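Local coordinates for protein acetone carboxylase alpha subunit (Xanthobacter autotrophicus Py2, PDB 5M45) that belongs to the hydantoinase B/oxoprolinase family and is a metal-binding subunit of a larger assembly, at residues N96-L102 with F263-V268. Sequence-based numbering, arbitrary orientation.
Sequences NAAGDSL and FAYEAV
The carboxamide of Asn96 lies stacked on the ring of Tyr265, the two planes only 20° apart, with its ND2 3.4 Å from Tyr265 CD2. From there ND2 donates a nearly straight hydrogen bond to Ala264 O (3.1 Å, 164° at the hydrogen), which lies close to the amide plane, and ND2 also bonds Tyr41. That carbonyl is available because the helix is kinked here and the N of Val268 bonds weakly to Tyr265 O instead. Asparagine suits the place because its other end serves its own loop: OD1 accepts the backbone N of Asp100 (3.2 Å), and Ala98 N more weakly. With CG between the backbone N and the carbonyl carbon (chi1 71°), the amide is folded back over its own loop. The loop contains a type I turn from Asn96 to Gly99, part of the hairpin joining strands 90-95 and 101-104 at the edge of an antiparallel sheet, and helix 257-282 packs against it. The hydroxyl of Tyr265 shares a water with Ala97 N and also bonds to His27 of helix 24-38. Leu102 CD2 meets the edge of the Phe263 ring (4.0 Å from Phe263 CD2), while Val268 CG2 rests against Ser101 O at 3.6 Å. The small Ala264 lets the backbones approach, its CB 4.1 Å from Asn96 CB. Tyr41, Tyr376 and a salt bridge to Lys120 hold the Asp100 carboxylate near the bound 3,6,9,12,15-pentaoxaheptadecan-1-ol.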
loop_
_atom_site.group_PDB
_atom_site.type_symbol
_atom_site.label_atom_id
_atom_site.label_comp_id
_atom_site.label_asym_id
_atom_site.label_seq_id
_atom_site.Cartn_x
_atom_site.Cartn_y
_atom_site.Cartn_z
ATOM N N ASN A 96 -26.584 -16.252 2.849
ATOM C CA ASN A 96 -27.272 -16.372 4.140
ATOM C C ASN A 96 -26.395 -15.764 5.279
ATOM O O ASN A 96 -25.278 -15.345 5.036
ATOM C CB ASN A 96 -27.740 -17.830 4.389
ATOM C CG ASN A 96 -26.612 -18.808 4.676
ATOM O OD1 ASN A 96 -25.536 -18.453 5.173
ATOM N ND2 ASN A 96 -26.884 -20.094 4.387
ATOM N N ALA A 97 -26.933 -15.676 6.495
ATOM C CA ALA A 97 -26.253 -15.024 7.619
ATOM C C ALA A 97 -24.896 -15.622 7.951
ATOM O O ALA A 97 -23.994 -14.903 8.413
ATOM C CB ALA A 97 -27.136 -15.007 8.844
ATOM N N ALA A 98 -24.724 -16.920 7.694
ATOM C CA ALA A 98 -23.452 -17.620 7.946
ATOM C C ALA A 98 -22.399 -17.437 6.851
ATOM O O ALA A 98 -21.322 -18.046 6.933
ATOM C CB ALA A 98 -23.707 -19.112 8.177
ATOM N N GLY A 99 -22.692 -16.636 5.825
ATOM C CA GLY A 99 -21.774 -16.433 4.696
ATOM C C GLY A 99 -21.742 -17.509 3.606
ATOM O O GLY A 99 -20.835 -17.520 2.783
ATOM N N ASP A 100 -22.713 -18.425 3.604
ATOM C CA ASP A 100 -22.857 -19.393 2.527
ATOM C C ASP A 100 -23.762 -18.859 1.399
ATOM O O ASP A 100 -24.830 -18.332 1.665
ATOM C CB ASP A 100 -23.418 -20.695 3.081
ATOM C CG ASP A 100 -22.453 -21.364 4.065
ATOM O OD1 ASP A 100 -21.313 -21.676 3.603
ATOM O OD2 ASP A 100 -22.825 -21.610 5.229
ATOM N N SER A 101 -23.333 -19.010 0.147
ATOM C CA SER A 101 -24.081 -18.472 -1.002
ATOM C C SER A 101 -25.313 -19.312 -1.283
ATOM O O SER A 101 -25.258 -20.552 -1.161
ATOM C CB SER A 101 -23.206 -18.396 -2.263
ATOM O OG SER A 101 -22.813 -19.691 -2.693
ATOM N N LEU A 102 -26.416 -18.636 -1.608
ATOM C CA LEU A 102 -27.675 -19.255 -2.036
ATOM C C LEU A 102 -27.853 -19.243 -3.566
ATOM O O LEU A 102 -28.350 -20.194 -4.131
ATOM C CB LEU A 102 -28.883 -18.427 -1.564
ATOM C CG LEU A 102 -29.496 -18.037 -0.277
ATOM C CD1 LEU A 102 -28.619 -17.209 0.619
ATOM C CD2 LEU A 102 -30.767 -17.248 -0.635
ATOM N N PHE A 263 -35.702 -20.976 2.908
ATOM C CA PHE A 263 -35.017 -21.045 1.614
ATOM C C PHE A 263 -33.518 -20.767 1.737
ATOM O O PHE A 263 -32.690 -21.417 1.060
ATOM C CB PHE A 263 -35.635 -20.036 0.641
ATOM C CG PHE A 263 -35.110 -20.132 -0.757
ATOM C CD1 PHE A 263 -35.599 -21.090 -1.649
ATOM C CD2 PHE A 263 -34.132 -19.245 -1.215
ATOM C CE1 PHE A 263 -35.123 -21.161 -2.974
ATOM C CE2 PHE A 263 -33.671 -19.307 -2.527
ATOM C CZ PHE A 263 -34.161 -20.258 -3.407
ATOM N N ALA A 264 -33.168 -19.803 2.599
ATOM C CA ALA A 264 -31.797 -19.356 2.736
ATOM C C ALA A 264 -30.807 -20.460 3.202
ATOM O O ALA A 264 -29.605 -20.302 2.950
ATOM C CB ALA A 264 -31.717 -18.148 3.650
ATOM N N TYR A 265 -31.299 -21.534 3.834
ATOM C CA TYR A 265 -30.483 -22.707 4.184
ATOM C C TYR A 265 -30.798 -23.948 3.336
ATOM O O TYR A 265 -29.873 -24.679 2.935
ATOM C CB TYR A 265 -30.536 -22.976 5.713
ATOM C CG TYR A 265 -30.122 -21.747 6.475
ATOM C CD1 TYR A 265 -31.039 -20.752 6.756
ATOM C CD2 TYR A 265 -28.808 -21.538 6.850
ATOM C CE1 TYR A 265 -30.677 -19.580 7.419
ATOM C CE2 TYR A 265 -28.424 -20.369 7.514
ATOM C CZ TYR A 265 -29.376 -19.407 7.800
ATOM O OH TYR A 265 -29.022 -18.240 8.440
ATOM N N GLU A 266 -32.073 -24.167 3.005
ATOM C CA GLU A 266 -32.460 -25.304 2.165
ATOM C C GLU A 266 -31.795 -25.249 0.778
ATOM O O GLU A 266 -31.414 -26.298 0.253
ATOM C CB GLU A 266 -33.977 -25.428 2.004
ATOM C CG GLU A 266 -34.746 -25.776 3.287
ATOM C CD GLU A 266 -36.234 -26.047 3.059
ATOM O OE1 GLU A 266 -36.622 -26.419 1.904
ATOM O OE2 GLU A 266 -37.034 -25.884 4.056
ATOM N N ALA A 267 -31.650 -24.043 0.199
ATOM C CA ALA A 267 -31.075 -23.905 -1.155
ATOM C C ALA A 267 -29.619 -24.443 -1.215
ATOM O O ALA A 267 -29.212 -25.012 -2.227
ATOM C CB ALA A 267 -31.154 -22.455 -1.659
ATOM N N VAL A 268 -28.875 -24.321 -0.111
ATOM C CA VAL A 268 -27.513 -24.803 -0.035
ATOM C C VAL A 268 -27.491 -26.343 0.003
ATOM O O VAL A 268 -26.757 -27.007 -0.784
ATOM C CB VAL A 268 -26.771 -24.203 1.205
ATOM C CG1 VAL A 268 -25.306 -24.643 1.212
ATOM C CG2 VAL A 268 -26.845 -22.683 1.250
HETATM O O HOH W 1 -29.895 -16.181 6.510
#